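Local structure of ABC transporter, substrate binding protein (3EAF) at residues Pro61-Ala64 and Glu65-Arg69; Ser92-Val95 and Asp96-Lys99; Lys151-Tyr154 and Ser155-Pro158. The protein probably binds a solute outside the cell and delivers it to a membrane ABC transporter, as its family of substrate-binding proteins does. All blocks are in the same frame, centred on the assembly; numbering follows the deposited sequence.

Interaction 1 (Pro61-Ala64 and Glu65-Arg69)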
loop_
_atom_site.group_PDB
_atom_site.type_symbol
_atom_site.label_atom_id
_atom_site.label_comp_id
_atom_site.label_asym_id
_atom_site.label_seq_id
_atom_site.Cartn_x
_atom_site.Cartn_y
_atom_site.Cartn_z
ATOM N N PRO A 61 11.973 -10.408 -9.181
ATOM C CA PRO A 61 12.672 -10.700 -7.921
ATOM C C PRO A 61 14.189 -10.868 -8.036
ATOM O O PRO A 61 14.905 -10.605 -7.065
ATOM C CB PRO A 61 12.029 -12.010 -7.449
ATOM C CG PRO A 61 11.418 -12.604 -8.651
ATOM C CD PRO A 61 11.052 -11.492 -9.569
ATOM N N THR A 62 14.669 -11.312 -9.197
ATOM C CA THR A 62 16.106 -11.415 -9.452
ATOM C C THR A 62 16.698 -10.012 -9.518
ATOM O O THR A 62 17.691 -9.712 -8.839
ATOM C CB THR A 62 16.394 -12.182 -10.767
ATOM O OG1 THR A 62 15.809 -13.489 -10.682
ATOM C CG2 THR A 62 17.921 -12.325 -11.010
ATOM N N THR A 63 16.063 -9.163 -10.327
ATOM C CA THR A 63 16.445 -7.761 -10.486
ATOM C C THR A 63 16.385 -6.984 -9.160
ATOM O O THR A 63 17.270 -6.169 -8.883
ATOM C CB THR A 63 15.571 -7.067 -11.563
ATOM O OG1 THR A 63 15.491 -7.902 -12.724
ATOM C CG2 THR A 63 16.166 -5.730 -11.972
ATOM N N ALA A 64 15.362 -7.242 -8.342
ATOM C CA ALA A 64 15.265 -6.616 -7.012
ATOM C C ALA A 64 16.529 -6.838 -6.167
ATOM O O ALA A 64 17.073 -5.896 -5.582
ATOM C CB ALA A 64 14.053 -7.133 -6.267
ATOM N N GLU A 65 16.985 -8.088 -6.106
ATOM C CA GLU A 65 18.186 -8.438 -5.337
ATOM C C GLU A 65 19.469 -7.843 -5.936
ATOM O O GLU A 65 20.390 -7.470 -5.204
ATOM C CB GLU A 65 18.300 -9.961 -5.191
ATOM C CG GLU A 65 17.109 -10.598 -4.469
ATOM C CD GLU A 65 17.300 -12.072 -4.172
ATOM O OE1 GLU A 65 18.465 -12.523 -4.076
ATOM O OE2 GLU A 65 16.281 -12.788 -4.032
ATOM N N GLU A 66 19.521 -7.745 -7.261
ATOM C CA GLU A 66 20.650 -7.103 -7.944
ATOM C C GLU A 66 20.747 -5.599 -7.631
ATOM O O GLU A 66 21.832 -5.088 -7.321
ATOM C CB GLU A 66 20.572 -7.355 -9.452
ATOM C CG GLU A 66 21.012 -8.770 -9.841
ATOM C CD GLU A 66 20.479 -9.232 -11.188
ATOM O OE1 GLU A 66 19.700 -8.494 -11.831
ATOM O OE2 GLU A 66 20.842 -10.353 -11.601
ATOM N N TYR A 67 19.614 -4.901 -7.704
ATOM C CA TYR A 67 19.578 -3.475 -7.376
ATOM C C TYR A 67 19.793 -3.198 -5.890
ATOM O O TYR A 67 20.334 -2.148 -5.531
ATOM C CB TYR A 67 18.285 -2.824 -7.866
ATOM C CG TYR A 67 18.182 -2.693 -9.370
ATOM C CD1 TYR A 67 19.311 -2.449 -10.154
ATOM C CD2 TYR A 67 16.948 -2.790 -10.014
ATOM C CE1 TYR A 67 19.213 -2.321 -11.541
ATOM C CE2 TYR A 67 16.843 -2.650 -11.391
ATOM C CZ TYR A 67 17.980 -2.425 -12.148
ATOM O OH TYR A 67 17.882 -2.288 -13.516
ATOM N N TYR A 68 19.379 -4.131 -5.035
ATOM C CA TYR A 68 19.652 -4.022 -3.600
ATOM C C TYR A 68 21.154 -4.031 -3.319
ATOM O O TYR A 68 21.657 -3.194 -2.569
ATOM C CB TYR A 68 18.986 -5.142 -2.791
ATOM C CG TYR A 68 19.372 -5.057 -1.326
ATOM C CD1 TYR A 68 18.799 -4.088 -0.497
ATOM C CD2 TYR A 68 20.346 -5.904 -0.778
ATOM C CE1 TYR A 68 19.165 -3.975 0.841
ATOM C CE2 TYR A 68 20.720 -5.794 0.575
ATOM C CZ TYR A 68 20.124 -4.828 1.371
ATOM O OH TYR A 68 20.464 -4.702 2.700
ATOM N N ARG A 69 21.855 -4.994 -3.918
ATOM C CA ARG A 69 23.303 -5.080 -3.782
ATOM C C ARG A 69 23.984 -3.816 -4.325
ATOM O O ARG A 69 24.898 -3.305 -3.699
ATOM C CB ARG A 69 23.854 -6.367 -4.412
ATOM C CG ARG A 69 23.447 -7.641 -3.644
ATOM C CD ARG A 69 24.184 -8.900 -4.119
ATOM N NE ARG A 69 23.931 -9.206 -5.529
ATOM C CZ ARG A 69 22.934 -9.971 -5.975
ATOM N NH1 ARG A 69 22.067 -10.527 -5.128
ATOM N NH2 ARG A 69 22.800 -10.182 -7.278
HETATM O O HOH W 1 13.636 -11.092 -4.443
HETATM O O HOH W 2 17.334 -9.557 -13.876
#
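Backbone amides of E66, Y67 and Y68 bond back to the carbonyl oxygens of T62, T63 and A64, the i to i+4 pattern of an alpha-helix. This is the first part of helix 61-74, which connects strands 47-56 and 79-82 in a fold of the periplasmic binding protein family. The straightest of these bonds is Y67 N to T63 O, 2.9 Å with an N-H...O angle of 169°. The start of the helix is held by N60, whose OD1 accepts bonds from the backbone N of T62 and of T63. T63 and Y67 lie side by side and point the same way. T63 CG2 sits anti to the backbone N, with OG1 beside that N (chi1 -47°), and the methyl comes 3.2 Å from Y67 CE2. This is short for two carbons, and the methyl meets the ring obliquely. T62 CG2 similarly lies 3.6 Å from E66 OE2. On another side of the helix, the extended chain of E65 brings OE2 to a salt bridge with K90 of helix 85-98. A water also donates to E65 OE2 and to P61 O. A second water is 2.7 Å from T63 OG1 and donates a weak bond of 3.3 Å to E66 OE1.

Interaction 2 (Ser92-Val95 and Asp96-Lys99); sequences SDQV and DTDK
Q94 NE2 donates to D98 OD2 one helical turn on, at 3.1 Å with an N-H...O angle of 166°. The acceptor lies in the amide plane of Q94. The donor, however, meets OD2 from above the carboxylate plane; the two planes are 47° apart. The Q94 chain bends at chi2, which carries its amide forward along the helix to D98. The D98 side chain points into the contact, and its CB is 3.4 Å from Q94 O. The backbone bond D98 N to Q94 O, 2.8 Å, closes the same turn. OD2 also takes a hydrogen bond from Y68 and a salt bridge from R72, both on helix 61-74. These partners probably stabilise its negative charge. V95 is buried on this side, against Y68. The other side is looser and exposed. There D93 O accepts T97 N at 3.1 Å, while T97 OG1 lies at a similar distance from D93 O without a settled proton. D93 turns its carboxylate to K114. Beyond D98, K99 adopts positive phi (60°) and the chain turns off in a Schellman motif, ending the helix of the beta-alpha-beta unit 79-82, 85-98 and 101-104.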
loop_
_atom_site.group_PDB
_atom_site.type_symbol
_atom_site.label_atom_id
_atom_site.label_comp_id
_atom_site.label_asym_id
_atom_site.label_seq_id
_atom_site.Cartn_x
_atom_site.Cartn_y
_atom_site.Cartn_z
ATOM N N SER A 92 14.123 -8.697 3.851
ATOM C CA SER A 92 13.919 -8.156 5.196
ATOM C C SER A 92 15.018 -8.523 6.213
ATOM O O SER A 92 15.421 -7.679 7.018
ATOM C CB SER A 92 12.523 -8.510 5.726
ATOM O OG SER A 92 12.297 -9.908 5.681
ATOM N N ASP A 93 15.498 -9.770 6.176
ATOM C CA ASP A 93 16.541 -10.217 7.108
ATOM C C ASP A 93 17.888 -9.589 6.750
ATOM O O ASP A 93 18.669 -9.232 7.637
ATOM C CB ASP A 93 16.667 -11.752 7.126
ATOM C CG ASP A 93 15.606 -12.440 7.997
ATOM O OD1 ASP A 93 14.988 -11.791 8.871
ATOM O OD2 ASP A 93 15.399 -13.659 7.812
ATOM N N GLN A 94 18.138 -9.448 5.448
ATOM C CA GLN A 94 19.353 -8.814 4.945
ATOM C C GLN A 94 19.430 -7.313 5.296
ATOM O O GLN A 94 20.488 -6.829 5.704
ATOM C CB GLN A 94 19.498 -9.039 3.432
ATOM C CG GLN A 94 20.894 -8.709 2.871
ATOM C CD GLN A 94 22.005 -9.528 3.520
ATOM O OE1 GLN A 94 21.916 -10.753 3.613
ATOM N NE2 GLN A 94 23.059 -8.850 3.970
ATOM N N VAL A 95 18.316 -6.589 5.150
ATOM C CA VAL A 95 18.292 -5.151 5.489
ATOM C C VAL A 95 18.496 -4.904 6.993
ATOM O O VAL A 95 19.003 -3.856 7.395
ATOM C CB VAL A 95 17.029 -4.401 4.952
ATOM C CG1 VAL A 95 16.836 -4.666 3.457
ATOM C CG2 VAL A 95 15.775 -4.771 5.723
ATOM N N ASP A 96 18.116 -5.881 7.812
ATOM C CA ASP A 96 18.388 -5.831 9.246
ATOM C C ASP A 96 19.893 -5.973 9.487
ATOM O O ASP A 96 20.495 -5.159 10.180
ATOM C CB ASP A 96 17.603 -6.921 9.991
ATOM C CG ASP A 96 17.973 -7.006 11.465
ATOM O OD1 ASP A 96 17.958 -5.961 12.156
ATOM O OD2 ASP A 96 18.272 -8.122 11.939
ATOM N N THR A 97 20.486 -7.005 8.889
ATOM C CA THR A 97 21.936 -7.218 8.914
ATOM C C THR A 97 22.694 -5.962 8.464
ATOM O O THR A 97 23.609 -5.499 9.152
ATOM C CB THR A 97 22.317 -8.424 8.029
ATOM O OG1 THR A 97 21.646 -9.594 8.513
ATOM C CG2 THR A 97 23.817 -8.669 8.039
ATOM N N ASP A 98 22.275 -5.403 7.328
ATOM C CA ASP A 98 22.928 -4.247 6.716
ATOM C C ASP A 98 22.539 -2.895 7.321
ATOM O O ASP A 98 23.141 -1.869 6.987
ATOM C CB ASP A 98 22.666 -4.238 5.214
ATOM C CG ASP A 98 23.255 -5.443 4.520
ATOM O OD1 ASP A 98 24.263 -5.986 5.030
ATOM O OD2 ASP A 98 22.713 -5.844 3.467
ATOM N N LYS A 99 21.533 -2.904 8.192
ATOM C CA LYS A 99 21.054 -1.702 8.887
ATOM C C LYS A 99 20.551 -0.617 7.938
ATOM O O LYS A 99 20.899 0.561 8.080
ATOM C CB LYS A 99 22.126 -1.139 9.835
ATOM C CG LYS A 99 22.611 -2.118 10.887
ATOM C CD LYS A 99 23.197 -1.359 12.075
ATOM C CE LYS A 99 24.354 -2.103 12.727
ATOM N NZ LYS A 99 23.941 -3.411 13.291
#

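Interaction 3 (Lys151-Tyr154 and Ser155-Pro158)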
loop_
_atom_site.group_PDB
_atom_site.type_symbol
_atom_site.label_atom_id
_atom_site.label_comp_id
_atom_site.label_asym_id
_atom_site.label_seq_id
_atom_site.Cartn_x
_atom_site.Cartn_y
_atom_site.Cartn_z
ATOM N N LYS A 151 0.021 -17.725 -6.796
ATOM C CA LYS A 151 1.466 -17.804 -7.062
ATOM C C LYS A 151 2.251 -16.561 -6.635
ATOM O O LYS A 151 3.492 -16.566 -6.625
ATOM C CB LYS A 151 1.707 -18.064 -8.549
ATOM C CG LYS A 151 1.129 -19.379 -9.038
ATOM C CD LYS A 151 1.386 -19.589 -10.525
ATOM C CE LYS A 151 0.361 -20.551 -11.118
ATOM N NZ LYS A 151 0.801 -21.065 -12.444
ATOM N N VAL A 152 1.522 -15.505 -6.283
ATOM C CA VAL A 152 2.121 -14.213 -5.987
ATOM C C VAL A 152 2.024 -13.919 -4.490
ATOM O O VAL A 152 0.927 -13.920 -3.923
ATOM C CB VAL A 152 1.454 -13.107 -6.838
ATOM C CG1 VAL A 152 2.014 -11.733 -6.493
ATOM C CG2 VAL A 152 1.661 -13.402 -8.329
ATOM N N ALA A 153 3.174 -13.684 -3.854
ATOM C CA ALA A 153 3.230 -13.430 -2.403
ATOM C C ALA A 153 2.301 -12.283 -1.956
ATOM O O ALA A 153 1.642 -12.372 -0.912
ATOM C CB ALA A 153 4.674 -13.170 -1.956
ATOM N N TYR A 154 2.264 -11.212 -2.750
ATOM C CA TYR A 154 1.352 -10.080 -2.528
ATOM C C TYR A 154 -0.122 -10.498 -2.524
ATOM O O TYR A 154 -0.875 -10.166 -1.597
ATOM C CB TYR A 154 1.607 -8.999 -3.592
ATOM C CG TYR A 154 0.410 -8.138 -3.964
ATOM C CD1 TYR A 154 -0.264 -7.370 -2.997
ATOM C CD2 TYR A 154 -0.036 -8.076 -5.282
ATOM C CE1 TYR A 154 -1.361 -6.580 -3.333
ATOM C CE2 TYR A 154 -1.137 -7.278 -5.633
ATOM C CZ TYR A 154 -1.786 -6.539 -4.653
ATOM O OH TYR A 154 -2.862 -5.759 -4.983
ATOM N N SER A 155 -0.521 -11.222 -3.569
ATOM C CA SER A 155 -1.911 -11.654 -3.741
ATOM C C SER A 155 -2.371 -12.598 -2.631
ATOM O O SER A 155 -3.551 -12.617 -2.279
ATOM C CB SER A 155 -2.083 -12.332 -5.099
ATOM O OG SER A 155 -1.670 -11.473 -6.138
ATOM N N ARG A 156 -1.428 -13.368 -2.094
ATOM C CA ARG A 156 -1.686 -14.347 -1.035
ATOM C C ARG A 156 -1.715 -13.746 0.370
ATOM O O ARG A 156 -2.272 -14.345 1.287
ATOM C CB ARG A 156 -0.581 -15.410 -1.024
ATOM C CG ARG A 156 -0.572 -16.416 -2.152
ATOM C CD ARG A 156 0.334 -17.609 -1.772
ATOM N NE ARG A 156 1.737 -17.228 -1.569
ATOM C CZ ARG A 156 2.702 -17.366 -2.483
ATOM N NH1 ARG A 156 2.429 -17.880 -3.680
ATOM N NH2 ARG A 156 3.951 -17.007 -2.200
ATOM N N SER A 157 -1.105 -12.576 0.535
ATOM C CA SER A 157 -0.651 -12.115 1.860
ATOM C C SER A 157 -1.699 -12.138 2.987
ATOM O O SER A 157 -1.422 -12.698 4.057
ATOM C CB SER A 157 0.048 -10.745 1.772
ATOM O OG SER A 157 0.580 -10.364 3.034
ATOM N N PRO A 158 -2.882 -11.524 2.775
ATOM C CA PRO A 158 -3.871 -11.504 3.860
ATOM C C PRO A 158 -4.855 -12.692 3.857
ATOM O O PRO A 158 -5.711 -12.778 4.749
ATOM C CB PRO A 158 -4.640 -10.216 3.576
ATOM C CG PRO A 158 -4.673 -10.151 2.088
ATOM C CD PRO A 158 -3.382 -10.789 1.594
#
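R156 N donates to V152 O at 3.0 Å, nearly in line with the carbonyl. V152 occupies the N-cap position of the short helix 153-156, which follows strand 142-148 of the seven-stranded sheet. It is the one i to i+4 bond identified between 151-154 and 155-158. The next amide does something else: S157 N reaches Y154 O, three residues back, at 3.2 Å. It comes from well above the carbonyl plane, where no lone pair lies, as the chain turns toward P158. S157 and P158 then pack on helix 124-139.

The R156 side chain folds back over the start of the helix. Its bend at chi3 (-62°) lays one face of the guanidinium over the V152-A153 peptide, with V152 C about 4.0 Å above the plane and over its centre. A153 CB is 3.9 Å from R156 NH2. R156 NH1 also bonds to S150 O, just before the segment, which fixes the far end of this exposed side chain.

Y154 is buried and points to the other side. Its OH bonds to N231, and its side chain touches Y59 and T85. A153 touches T85 and A86. These neighbours of the six-stranded-sheet lobe place the helix where the two lobes meet. A glycerol, probably from the crystallisation liquor, lies about 3 Å from the Y154 side chain, consistent with a pocket there. S155 is buried too. Its OG bonds to N207 OD1, and S155 OG lies 3.6 Å from V152 CB.

The three contacts follow one another along the chain. Interactions 1 and 2 lie on helices 61-74 and 85-98, which flank strand 79-82 in sequence and belong to the lobe with the six-stranded sheet. Their centres are 14 Å apart, and they touch where Y68 of the first helix meets the end of the second. Interaction 3 belongs to the lobe with the seven-stranded sheet. Its centre is 20 Å from interaction 1 and 22 Å from interaction 2, and it touches neither. It does meet the start of helix 85-98, whose other end carries interaction 2. As in other two-lobed periplasmic binding proteins, the solute probably binds between the lobes, where interaction 3 lies.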